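Local coordinates for AlyGC (Glaciecola chathamensis, PDB 5GKD), which probably cleaves the marine polysaccharide alginate by beta-elimination, as a lyase of polysaccharide lyase family 6, at residues N116-E121 with R536-R541; Q350-I355 with K376-K381; N641-N646 with T671-N676; I25-T30 with R51-G56. One frame throughout, in Å; residues are numbered along the deposited sequence.

Contact 1: N116-E121 with R536-R541; sequences NPEKFE and RLPMQR
Q540 CG stands anti to the backbone N (chi1 -172°), which carries it to 3.3 Å from N116 O. A chi1 of -66° sets E118 CG beside its own backbone N, where it meets P538 CB. The contact joins loops of two parallel beta-helices of one chain. Loop 116-121 follows strand 105-112, and loop 536-541 links strands 530-534 and 543-548.

The first loop is shaped by an Asx turn that runs into a type I beta turn from E118 to E121. N116 OD1 accepts from E118 N at 3.0 Å, in the carbonyl plane and on a lone pair, with an N-H...O angle of 167°.

E118 and P538 lie side by side and point the same way. E118 CG is 3.8 Å from P538 CB, and E118 OE1 rests against the same pyrrolidine ring. Between segments 116-121 and 536-541 the one direct hydrogen bond is weak: K119 N to M539 O, 3.3 Å. K119 CG packs against Q540 O at 3.6 Å. The K119 chain then bends at chi3, and NZ bonds to L177 O and N542 OD1, so this lysine ties both beta-helices together.

The dimer interface is close by. Across it, E121 of this chain forms an intersubunit salt bridge with R536 of the second subunit, and P538 packs on that same R536 of the second subunit. One water joins the two backbones, donating to N116 O at 3.0 Å and to Q540 O at 2.9 Å.

Contact 2: Q350-I355 with K376-K381; sequences QGTDGI and KPSINK
D353 reaches across to S378 and carries most of the polar contact. Its CG sits between the backbone N and the carbonyl carbon (chi1 63°). CB passes K376 O at 3.8 Å. Beyond it the carboxylate splits its work between two oxygens.

OD1 takes the hydroxyl proton of S378 OG at 2.6 Å, using its syn lone pair. The same OD1 accepts from I355 N at 3.1 Å, from above the carboxylate plane; this is an Asx turn. S378 N donates to OD2 at 2.7 Å in a straight bond (179°), from the opposite face of the carboxylate to I355 N. A water also donates to OD2 and accepts from I379 N.

Backbone bonds flank the aspartate: K376 N to G351 O, and D353 N to K376 O. They make a single bridge between neighbouring coils of the N-terminal parallel beta-helix, near strands 355-357 and 383-386. On the apolar side I355 and I379 cross at about a right angle, with I355 CG2 3.9 Å from I379 CD1.

With three protein donors and a water on its two oxygens, the buried carboxylate of D353 is likely to stay ionised although no cation is among these partners.

Contact 3: N641-N646 with T671-N676; sequences NNNIFN and TTNEFN
F645 and E674 lead the backbone hydrogen bonding. F645 N gives to E674 O at 2.8 Å, and N676 N gives to F645 O at 2.9 Å. E674 N bonds to N643 O and N642 N to T671 O, so the two segments run parallel, with strand axes 8° apart. N642 and T672 both have positive phi and turn the chain at matching places.

Side-chain amides form the second group. N643 and N673 lie side by side with their amide planes 2° apart. N673 OD1 accepts from N643 ND2 at 2.9 Å and from N643 N at 3.0 Å, and the two donors come from opposite faces of its plane. N673 ND2 passes the chain of bonds on to N697 OD1. This is an asparagine ladder, a stack of asparagines in the turns of a parallel beta-helix, here the C-terminal one of the chain. An alanine in place of N673 would probably leave N643 N without its acceptor and break the ladder between N643 and N697. Further along, N676 ND2 donates to N646 OD1 at 3.1 Å in a nearly straight bond.

Apolar contact is carried by F645 and F675, which point the same way. F645 CD2 lies over one face of the F675 ring, offset toward its rim. The closest atoms are F645 CE2 and F675 CZ at 3.4 Å, and the ring planes meet at 49°. F675 also meets the ring of F699.

Contact 4: I25-T30 with R51-G56; sequences ILANGT and RGQTPG
N28 is bonded to both Q53 and T54 across the contact. N28 N gives to Q53 OE1 at 2.8 Å, almost straight (174°) and in the carbonyl plane. The N28 and Q53 side chains cross at about a right angle, with their amide groups stacked and their planes 18° apart. N28 OD1 accepts from T54 N at 2.9 Å on a lone pair. N28 ND2 donates to T54 OG1 at 3.0 Å, and that oxygen lies in the amide plane. Both ends of the N28 amide are therefore held, which fixes its rotation. An alanine in place of N28 would probably leave T54 N without this acceptor and set the T54 hydroxyl free to turn.

Q53 CG is anti to the backbone N (chi1 -175°), and the chain stays extended, which lets OE1 reach N28 N. Backbone bonds set the register: L26 N to R51 O at 2.9 Å, and Q53 N to L26 O at 2.8 Å. I25 packs alongside with CG2 3.5 Å from Q53 CA. Its CD1 lies over one face of the R51 guanidinium, 3.7 Å from R51 NH1. That guanidinium is held by a salt bridge to D23.

The pair belongs to successive coils of the N-terminal parallel beta-helix. Strand 23-26 is flanked by strand 2-5, whose L4 touches I25, and by strand 48-52. Strand 73-81 comes next, with L78 against L26 and S76 against R51.

Overall arrangement
Along the chain, contact 4 closes first. Contact 2 is nested within the long loop closed by contact 1, and contact 3 comes last. Contacts 2 and 4 join coils of the N-terminal beta-helix at its two ends, with centres about 57 Å apart. Contact 3 joins coils of the C-terminal beta-helix, about 61 Å from contact 4 between centres. Of the four, only contact 1 bridges the two beta-helices; its centre is about 30 Å from that of contact 4 and about 36 Å from that of contact 3. None of the four touches another. Local coil-to-coil bonds thus build each beta-helix, and contact 1 is one place where the two beta-helices meet, close to the second subunit.

Contact 1: N116-E121 with R536-R541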
loop_
_atom_site.group_PDB
_atom_site.type_symbol
_atom_site.label_atom_id
_atom_site.label_comp_id
_atom_site.label_asym_id
_atom_site.label_seq_id
_atom_site.Cartn_x
_atom_site.Cartn_y
_atom_site.Cartn_z
ATOM N N ASN A 116 -2.168 12.469 11.517
ATOM C CA ASN A 116 -2.669 11.938 10.260
ATOM C C ASN A 116 -2.686 10.409 10.295
ATOM O O ASN A 116 -1.790 9.803 10.865
ATOM C CB ASN A 116 -1.792 12.425 9.110
ATOM C CG ASN A 116 -2.437 12.227 7.777
ATOM O OD1 ASN A 116 -2.417 11.125 7.218
ATOM N ND2 ASN A 116 -3.039 13.305 7.247
ATOM N N PRO A 117 -3.681 9.762 9.684
ATOM C CA PRO A 117 -3.708 8.289 9.704
ATOM C C PRO A 117 -2.528 7.627 8.998
ATOM O O PRO A 117 -2.208 6.482 9.333
ATOM C CB PRO A 117 -5.034 7.935 9.002
ATOM C CG PRO A 117 -5.798 9.167 8.901
ATOM C CD PRO A 117 -4.892 10.349 9.102
ATOM N N GLU A 118 -1.890 8.274 8.023
ATOM C CA GLU A 118 -0.740 7.702 7.321
ATOM C C GLU A 118 0.540 8.369 7.792
ATOM O O GLU A 118 0.646 9.596 7.738
ATOM C CB GLU A 118 -0.848 7.870 5.799
ATOM C CG GLU A 118 -1.973 7.118 5.148
ATOM C CD GLU A 118 -1.945 7.224 3.630
ATOM O OE1 GLU A 118 -0.922 6.851 3.015
ATOM O OE2 GLU A 118 -2.949 7.708 3.061
ATOM N N LYS A 119 1.526 7.562 8.204
ATOM C CA LYS A 119 2.767 8.123 8.741
ATOM C C LYS A 119 3.449 9.060 7.758
ATOM O O LYS A 119 4.050 10.050 8.176
ATOM C CB LYS A 119 3.742 7.011 9.155
ATOM C CG LYS A 119 3.392 6.308 10.471
ATOM C CD LYS A 119 4.482 5.307 10.886
ATOM C CE LYS A 119 5.695 6.036 11.404
ATOM N NZ LYS A 119 6.878 5.189 11.409
ATOM N N PHE A 120 3.376 8.785 6.455
ATOM C CA PHE A 120 4.129 9.593 5.505
ATOM C C PHE A 120 3.245 10.494 4.672
ATOM O O PHE A 120 3.645 10.946 3.599
ATOM C CB PHE A 120 5.036 8.689 4.676
ATOM C CG PHE A 120 6.131 8.133 5.516
ATOM C CD1 PHE A 120 5.925 6.993 6.259
ATOM C CD2 PHE A 120 7.282 8.865 5.723
ATOM C CE1 PHE A 120 6.903 6.525 7.106
ATOM C CE2 PHE A 120 8.255 8.407 6.571
ATOM C CZ PHE A 120 8.069 7.243 7.267
ATOM N N GLU A 121 2.058 10.785 5.176
ATOM C CA GLU A 121 1.295 11.949 4.758
ATOM C C GLU A 121 1.671 13.059 5.731
ATOM O O GLU A 121 1.261 13.037 6.896
ATOM C CB GLU A 121 -0.195 11.644 4.757
ATOM C CG GLU A 121 -1.036 12.583 3.927
ATOM C CD GLU A 121 -0.704 12.548 2.441
ATOM O OE1 GLU A 121 -0.725 13.621 1.812
ATOM O OE2 GLU A 121 -0.403 11.468 1.904
ATOM N N ARG A 536 -2.377 -4.223 5.782
ATOM C CA ARG A 536 -1.934 -3.651 4.527
ATOM C C ARG A 536 -2.460 -2.237 4.317
ATOM O O ARG A 536 -2.076 -1.575 3.345
ATOM C CB ARG A 536 -2.333 -4.567 3.375
ATOM C CG ARG A 536 -1.747 -5.979 3.515
ATOM C CD ARG A 536 -2.031 -6.793 2.289
ATOM N NE ARG A 536 -1.472 -8.136 2.327
ATOM C CZ ARG A 536 -2.190 -9.229 2.563
ATOM N NH1 ARG A 536 -3.481 -9.129 2.812
ATOM N NH2 ARG A 536 -1.613 -10.419 2.555
ATOM N N LEU A 537 -3.313 -1.768 5.197
ATOM C CA LEU A 537 -3.627 -0.353 5.226
ATOM C C LEU A 537 -2.425 0.381 5.803
ATOM O O LEU A 537 -1.851 -0.088 6.792
ATOM C CB LEU A 537 -4.877 -0.096 6.055
ATOM C CG LEU A 537 -6.212 -0.413 5.369
ATOM C CD1 LEU A 537 -6.416 -1.905 5.124
ATOM C CD2 LEU A 537 -7.379 0.142 6.184
ATOM N N PRO A 538 -1.965 1.473 5.184
ATOM C CA PRO A 538 -0.840 2.225 5.751
ATOM C C PRO A 538 -1.137 2.559 7.201
ATOM O O PRO A 538 -2.227 3.033 7.536
ATOM C CB PRO A 538 -0.767 3.488 4.881
ATOM C CG PRO A 538 -1.507 3.175 3.648
ATOM C CD PRO A 538 -2.569 2.168 4.039
ATOM N N MET A 539 -0.186 2.256 8.068
ATOM C CA MET A 539 -0.410 2.393 9.499
ATOM C C MET A 539 -0.108 3.806 9.976
ATOM O O MET A 539 0.636 4.559 9.351
ATOM C CB MET A 539 0.438 1.392 10.280
ATOM C CG MET A 539 0.164 -0.052 9.921
ATOM S SD MET A 539 1.176 -1.218 10.842
ATOM C CE MET A 539 0.551 -0.999 12.492
ATOM N N GLN A 540 -0.695 4.146 11.118
ATOM C CA GLN A 540 -0.530 5.439 11.765
ATOM C C GLN A 540 0.565 5.435 12.811
ATOM O O GLN A 540 1.024 6.500 13.217
ATOM C CB GLN A 540 -1.857 5.845 12.426
ATOM C CG GLN A 540 -1.891 7.257 12.973
ATOM C CD GLN A 540 -3.029 7.484 13.942
ATOM O OE1 GLN A 540 -3.151 6.775 14.940
ATOM N NE2 GLN A 540 -3.866 8.486 13.665
ATOM N N ARG A 541 1.026 4.259 13.207
ATOM C CA ARG A 541 1.691 4.043 14.478
ATOM C C ARG A 541 2.733 2.951 14.274
ATOM O O ARG A 541 2.566 2.089 13.408
ATOM C CB ARG A 541 0.617 3.628 15.488
ATOM C CG ARG A 541 0.927 3.668 16.919
ATOM C CD ARG A 541 -0.361 3.445 17.646
ATOM N NE ARG A 541 -1.203 4.634 17.571
ATOM C CZ ARG A 541 -1.503 5.392 18.619
ATOM N NH1 ARG A 541 -1.047 5.070 19.821
ATOM N NH2 ARG A 541 -2.269 6.462 18.476
HETATM O O HOH W 1 1.038 8.837 11.454
HETATM O O HOH W 2 -3.739 4.215 9.985
#

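Contact 2: Q350-I355 with K376-K381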
loop_
_atom_site.group_PDB
_atom_site.type_symbol
_atom_site.label_atom_id
_atom_site.label_comp_id
_atom_site.label_asym_id
_atom_site.label_seq_id
_atom_site.Cartn_x
_atom_site.Cartn_y
_atom_site.Cartn_z
ATOM N N GLN A 350 34.590 6.017 31.978
ATOM C CA GLN A 350 34.792 4.898 31.067
ATOM C C GLN A 350 36.242 4.750 30.624
ATOM O O GLN A 350 36.532 3.915 29.767
ATOM C CB GLN A 350 33.875 5.028 29.850
ATOM C CG GLN A 350 32.429 4.647 30.134
ATOM C CD GLN A 350 32.305 3.273 30.796
ATOM O OE1 GLN A 350 32.473 2.237 30.141
ATOM N NE2 GLN A 350 32.013 3.262 32.103
ATOM N N GLY A 351 37.158 5.525 31.202
ATOM C CA GLY A 351 38.571 5.385 30.932
ATOM C C GLY A 351 39.108 6.293 29.848
ATOM O O GLY A 351 40.326 6.346 29.649
ATOM N N THR A 352 38.243 7.013 29.157
ATOM C CA THR A 352 38.640 7.854 28.050
ATOM C C THR A 352 37.940 9.196 28.188
ATOM O O THR A 352 36.930 9.321 28.883
ATOM C CB THR A 352 38.281 7.178 26.713
ATOM O OG1 THR A 352 38.925 7.849 25.633
ATOM C CG2 THR A 352 36.778 7.205 26.485
ATOM N N ASP A 353 38.481 10.208 27.516
ATOM C CA ASP A 353 37.775 11.478 27.448
ATOM C C ASP A 353 36.638 11.471 26.425
ATOM O O ASP A 353 35.943 12.477 26.292
ATOM C CB ASP A 353 38.762 12.614 27.162
ATOM C CG ASP A 353 39.454 12.485 25.819
ATOM O OD1 ASP A 353 39.229 11.499 25.088
ATOM O OD2 ASP A 353 40.252 13.384 25.495
ATOM N N GLY A 354 36.429 10.366 25.713
ATOM C CA GLY A 354 35.387 10.237 24.725
ATOM C C GLY A 354 35.627 10.964 23.417
ATOM O O GLY A 354 34.758 10.922 22.541
ATOM N N ILE A 355 36.782 11.596 23.236
ATOM C CA ILE A 355 37.011 12.459 22.084
ATOM C C ILE A 355 37.546 11.643 20.916
ATOM O O ILE A 355 38.460 10.826 21.077
ATOM C CB ILE A 355 37.976 13.595 22.440
ATOM C CG1 ILE A 355 37.314 14.556 23.427
ATOM C CG2 ILE A 355 38.434 14.301 21.191
ATOM C CD1 ILE A 355 38.301 15.516 24.098
ATOM N N LYS A 376 41.978 8.957 29.955
ATOM C CA LYS A 376 42.998 9.112 28.927
ATOM C C LYS A 376 42.667 10.284 28.010
ATOM O O LYS A 376 41.670 10.234 27.282
ATOM C CB LYS A 376 43.105 7.827 28.096
ATOM C CG LYS A 376 44.340 6.985 28.335
ATOM C CD LYS A 376 44.156 6.042 29.503
ATOM C CE LYS A 376 45.442 5.300 29.815
ATOM N NZ LYS A 376 45.396 4.665 31.156
ATOM N N PRO A 377 43.459 11.354 28.019
ATOM C CA PRO A 377 43.184 12.484 27.125
ATOM C C PRO A 377 43.543 12.131 25.692
ATOM O O PRO A 377 44.613 11.584 25.429
ATOM C CB PRO A 377 44.087 13.596 27.663
ATOM C CG PRO A 377 45.184 12.880 28.355
ATOM C CD PRO A 377 44.629 11.593 28.876
ATOM N N SER A 378 42.635 12.431 24.767
ATOM C CA SER A 378 42.918 12.263 23.348
ATOM C C SER A 378 43.671 13.448 22.766
ATOM O O SER A 378 44.201 13.339 21.659
ATOM C CB SER A 378 41.619 12.056 22.550
ATOM O OG SER A 378 40.835 10.984 23.067
ATOM N N ILE A 379 43.716 14.572 23.475
ATOM C CA ILE A 379 44.373 15.789 23.014
ATOM C C ILE A 379 45.232 16.310 24.158
ATOM O O ILE A 379 44.768 16.367 25.301
ATOM C CB ILE A 379 43.348 16.854 22.580
ATOM C CG1 ILE A 379 42.500 16.339 21.421
ATOM C CG2 ILE A 379 44.043 18.155 22.199
ATOM C CD1 ILE A 379 41.192 17.103 21.237
ATOM N N ASN A 380 46.472 16.704 23.862
ATOM C CA ASN A 380 47.390 17.123 24.936
ATOM C C ASN A 380 47.252 18.596 25.304
ATOM O O ASN A 380 46.790 18.916 26.412
ATOM C CB ASN A 380 48.832 16.770 24.569
ATOM C CG ASN A 380 49.376 15.648 25.431
ATOM O OD1 ASN A 380 48.667 15.119 26.290
ATOM N ND2 ASN A 380 50.634 15.277 25.209
ATOM N N LYS A 381 47.666 19.510 24.421
ATOM C CA LYS A 381 47.585 20.929 24.751
ATOM C C LYS A 381 46.131 21.339 24.942
ATOM O O LYS A 381 45.269 21.021 24.123
ATOM C CB LYS A 381 48.198 21.818 23.659
ATOM C CG LYS A 381 49.662 21.643 23.344
ATOM C CD LYS A 381 50.381 22.988 23.031
ATOM C CE LYS A 381 49.519 24.086 22.384
ATOM N NZ LYS A 381 49.133 23.857 20.946
HETATM O O HOH W 3 41.544 8.867 24.945
HETATM O O HOH W 4 41.924 15.570 25.856
#

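Contact 3: N641-N646 with T671-N676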
loop_
_atom_site.group_PDB
_atom_site.type_symbol
_atom_site.label_atom_id
_atom_site.label_comp_id
_atom_site.label_asym_id
_atom_site.label_seq_id
_atom_site.Cartn_x
_atom_site.Cartn_y
_atom_site.Cartn_z
ATOM N N ASN A 641 22.924 -13.561 16.492
ATOM C CA ASN A 641 23.939 -14.269 17.253
ATOM C C ASN A 641 23.470 -15.669 17.607
ATOM O O ASN A 641 22.317 -15.870 18.003
ATOM C CB ASN A 641 24.294 -13.549 18.558
ATOM C CG ASN A 641 24.724 -12.132 18.341
ATOM O OD1 ASN A 641 25.414 -11.818 17.369
ATOM N ND2 ASN A 641 24.314 -11.253 19.243
ATOM N N ASN A 642 24.392 -16.627 17.507
ATOM C CA ASN A 642 24.219 -17.943 18.114
ATOM C C ASN A 642 23.071 -18.713 17.481
ATOM O O ASN A 642 22.387 -19.481 18.151
ATOM C CB ASN A 642 24.027 -17.826 19.631
ATOM C CG ASN A 642 25.267 -17.309 20.332
ATOM O OD1 ASN A 642 26.194 -18.079 20.547
ATOM N ND2 ASN A 642 25.313 -16.006 20.666
ATOM N N ASN A 643 22.858 -18.518 16.188
ATOM C CA ASN A 643 21.813 -19.219 15.459
ATOM C C ASN A 643 22.423 -20.323 14.609
ATOM O O ASN A 643 23.599 -20.293 14.258
ATOM C CB ASN A 643 21.016 -18.269 14.544
ATOM C CG ASN A 643 20.485 -17.051 15.267
ATOM O OD1 ASN A 643 19.522 -17.125 16.033
ATOM N ND2 ASN A 643 21.109 -15.922 15.023
ATOM N N ILE A 644 21.583 -21.276 14.239
ATOM C CA ILE A 644 21.929 -22.309 13.281
ATOM C C ILE A 644 20.969 -22.184 12.117
ATOM O O ILE A 644 19.751 -22.295 12.299
ATOM C CB ILE A 644 21.870 -23.715 13.900
ATOM C CG1 ILE A 644 22.922 -23.859 14.999
ATOM C CG2 ILE A 644 22.062 -24.784 12.832
ATOM C CD1 ILE A 644 22.453 -23.383 16.358
ATOM N N PHE A 645 21.508 -21.951 10.929
ATOM C CA PHE A 645 20.724 -21.818 9.711
ATOM C C PHE A 645 21.103 -22.959 8.773
ATOM O O PHE A 645 22.269 -23.070 8.381
ATOM C CB PHE A 645 20.978 -20.464 9.028
ATOM C CG PHE A 645 20.849 -19.246 9.936
ATOM C CD1 PHE A 645 19.620 -18.870 10.472
ATOM C CD2 PHE A 645 21.943 -18.427 10.173
ATOM C CE1 PHE A 645 19.498 -17.729 11.268
ATOM C CE2 PHE A 645 21.833 -17.286 10.974
ATOM C CZ PHE A 645 20.600 -16.937 11.517
ATOM N N ASN A 646 20.127 -23.798 8.401
ATOM C CA ASN A 646 20.357 -24.911 7.480
ATOM C C ASN A 646 19.517 -24.764 6.221
ATOM O O ASN A 646 18.308 -24.525 6.303
ATOM C CB ASN A 646 20.032 -26.277 8.110
ATOM C CG ASN A 646 20.718 -26.500 9.442
ATOM O OD1 ASN A 646 21.914 -26.801 9.497
ATOM N ND2 ASN A 646 19.949 -26.405 10.527
ATOM N N THR A 671 27.295 -12.972 14.783
ATOM C CA THR A 671 28.255 -13.535 15.724
ATOM C C THR A 671 27.872 -14.969 16.065
ATOM O O THR A 671 26.719 -15.236 16.401
ATOM C CB THR A 671 28.296 -12.653 16.988
ATOM O OG1 THR A 671 29.384 -11.729 16.898
ATOM C CG2 THR A 671 28.381 -13.450 18.264
ATOM N N THR A 672 28.822 -15.894 15.934
ATOM C CA THR A 672 28.680 -17.242 16.480
ATOM C C THR A 672 27.499 -17.988 15.851
ATOM O O THR A 672 26.797 -18.753 16.515
ATOM C CB THR A 672 28.544 -17.197 18.009
ATOM O OG1 THR A 672 29.473 -16.249 18.533
ATOM C CG2 THR A 672 28.858 -18.542 18.635
ATOM N N ASN A 673 27.270 -17.769 14.567
ATOM C CA ASN A 673 26.223 -18.483 13.855
ATOM C C ASN A 673 26.834 -19.619 13.044
ATOM O O ASN A 673 28.033 -19.650 12.788
ATOM C CB ASN A 673 25.446 -17.557 12.909
ATOM C CG ASN A 673 24.893 -16.317 13.600
ATOM O OD1 ASN A 673 23.902 -16.384 14.314
ATOM N ND2 ASN A 673 25.528 -15.171 13.359
ATOM N N GLU A 674 25.981 -20.548 12.624
ATOM C CA GLU A 674 26.310 -21.527 11.595
ATOM C C GLU A 674 25.427 -21.290 10.375
ATOM O O GLU A 674 24.195 -21.265 10.489
ATOM C CB GLU A 674 26.113 -22.960 12.101
ATOM C CG GLU A 674 26.843 -23.310 13.386
ATOM C CD GLU A 674 26.534 -24.738 13.851
ATOM O OE1 GLU A 674 26.028 -25.543 13.030
ATOM O OE2 GLU A 674 26.787 -25.046 15.040
ATOM N N PHE A 675 26.052 -21.114 9.218
ATOM C CA PHE A 675 25.357 -21.025 7.937
ATOM C C PHE A 675 25.727 -22.275 7.143
ATOM O O PHE A 675 26.768 -22.316 6.485
ATOM C CB PHE A 675 25.733 -19.756 7.175
ATOM C CG PHE A 675 25.176 -18.485 7.760
ATOM C CD1 PHE A 675 25.788 -17.878 8.849
ATOM C CD2 PHE A 675 24.083 -17.851 7.176
ATOM C CE1 PHE A 675 25.298 -16.696 9.375
ATOM C CE2 PHE A 675 23.587 -16.665 7.704
ATOM C CZ PHE A 675 24.198 -16.090 8.802
ATOM N N ASN A 676 24.863 -23.282 7.194
ATOM C CA ASN A 676 25.126 -24.582 6.595
ATOM C C ASN A 676 24.353 -24.727 5.293
ATOM O O ASN A 676 23.122 -24.641 5.284
ATOM C CB ASN A 676 24.762 -25.704 7.567
ATOM C CG ASN A 676 25.479 -25.562 8.903
ATOM O OD1 ASN A 676 26.604 -25.077 8.958
ATOM N ND2 ASN A 676 24.829 -25.973 9.979
HETATM O O HOH W 5 25.532 -21.345 16.819
#

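Contact 4: I25-T30 with R51-G56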
loop_
_atom_site.group_PDB
_atom_site.type_symbol
_atom_site.label_atom_id
_atom_site.label_comp_id
_atom_site.label_asym_id
_atom_site.label_seq_id
_atom_site.Cartn_x
_atom_site.Cartn_y
_atom_site.Cartn_z
ATOM N N ILE A 25 -15.828 32.614 23.883
ATOM C CA ILE A 25 -15.723 31.444 24.747
ATOM C C ILE A 25 -16.399 30.261 24.056
ATOM O O ILE A 25 -17.624 30.251 23.865
ATOM C CB ILE A 25 -16.341 31.705 26.124
ATOM C CG1 ILE A 25 -15.642 32.874 26.818
ATOM C CG2 ILE A 25 -16.261 30.462 26.978
ATOM C CD1 ILE A 25 -16.227 33.174 28.192
ATOM N N LEU A 26 -15.607 29.256 23.690
ATOM C CA LEU A 26 -16.157 28.007 23.177
ATOM C C LEU A 26 -16.715 27.200 24.339
ATOM O O LEU A 26 -15.973 26.844 25.260
ATOM C CB LEU A 26 -15.099 27.193 22.433
ATOM C CG LEU A 26 -14.383 27.800 21.230
ATOM C CD1 LEU A 26 -13.486 26.741 20.560
ATOM C CD2 LEU A 26 -15.373 28.436 20.252
ATOM N N ALA A 27 -18.016 26.920 24.289
ATOM C CA ALA A 27 -18.694 26.168 25.329
ATOM C C ALA A 27 -18.114 24.762 25.464
ATOM O O ALA A 27 -17.706 24.137 24.488
ATOM C CB ALA A 27 -20.200 26.086 25.021
ATOM N N ASN A 28 -18.103 24.264 26.697
ATOM C CA ASN A 28 -17.622 22.921 26.968
ATOM C C ASN A 28 -18.345 21.912 26.093
ATOM O O ASN A 28 -19.559 21.983 25.915
ATOM C CB ASN A 28 -17.826 22.576 28.445
ATOM C CG ASN A 28 -16.945 23.390 29.351
ATOM O OD1 ASN A 28 -15.906 23.898 28.929
ATOM N ND2 ASN A 28 -17.340 23.511 30.604
ATOM N N GLY A 29 -17.583 20.990 25.538
ATOM C CA GLY A 29 -18.120 19.953 24.690
ATOM C C GLY A 29 -17.099 19.559 23.642
ATOM O O GLY A 29 -15.951 19.995 23.668
ATOM N N THR A 30 -17.553 18.724 22.717
ATOM C CA THR A 30 -16.737 18.204 21.631
ATOM C C THR A 30 -17.138 18.907 20.336
ATOM O O THR A 30 -18.281 18.796 19.890
ATOM C CB THR A 30 -16.903 16.685 21.525
ATOM O OG1 THR A 30 -16.437 16.071 22.738
ATOM C CG2 THR A 30 -16.131 16.132 20.344
ATOM N N ARG A 51 -11.083 31.282 23.839
ATOM C CA ARG A 51 -10.690 30.352 24.889
ATOM C C ARG A 51 -11.805 29.354 25.166
ATOM O O ARG A 51 -12.975 29.600 24.890
ATOM C CB ARG A 51 -10.293 31.079 26.184
ATOM C CG ARG A 51 -11.132 32.276 26.493
ATOM C CD ARG A 51 -10.783 32.933 27.842
ATOM N NE ARG A 51 -11.506 32.220 28.874
ATOM C CZ ARG A 51 -12.480 32.725 29.612
ATOM N NH1 ARG A 51 -12.841 33.985 29.500
ATOM N NH2 ARG A 51 -13.070 31.945 30.488
ATOM N N GLY A 52 -11.423 28.212 25.718
ATOM C CA GLY A 52 -12.405 27.231 26.123
ATOM C C GLY A 52 -13.049 27.642 27.435
ATOM O O GLY A 52 -12.403 28.210 28.316
ATOM N N GLN A 53 -14.351 27.363 27.543
ATOM C CA GLN A 53 -15.107 27.679 28.751
ATOM C C GLN A 53 -14.429 27.123 29.994
ATOM O O GLN A 53 -14.192 27.846 30.965
ATOM C CB GLN A 53 -16.523 27.118 28.624
ATOM C CG GLN A 53 -17.447 27.472 29.769
ATOM C CD GLN A 53 -18.791 26.766 29.659
ATOM O OE1 GLN A 53 -19.039 26.009 28.729
ATOM N NE2 GLN A 53 -19.652 27.000 30.626
ATOM N N THR A 54 -14.097 25.841 29.969
ATOM C CA THR A 54 -13.342 25.197 31.038
ATOM C C THR A 54 -12.171 24.468 30.403
ATOM O O THR A 54 -12.386 23.425 29.757
ATOM C CB THR A 54 -14.188 24.203 31.819
ATOM O OG1 THR A 54 -15.350 24.855 32.339
ATOM C CG2 THR A 54 -13.363 23.607 32.955
ATOM N N PRO A 55 -10.941 24.953 30.570
ATOM C CA PRO A 55 -9.805 24.269 29.941
ATOM C C PRO A 55 -9.794 22.810 30.360
ATOM O O PRO A 55 -9.954 22.489 31.534
ATOM C CB PRO A 55 -8.592 25.044 30.458
ATOM C CG PRO A 55 -9.151 26.450 30.732
ATOM C CD PRO A 55 -10.543 26.189 31.264
ATOM N N GLY A 56 -9.712 21.926 29.372
ATOM C CA GLY A 56 -9.786 20.504 29.585
ATOM C C GLY A 56 -11.140 19.900 29.282
ATOM O O GLY A 56 -11.256 18.674 29.287
#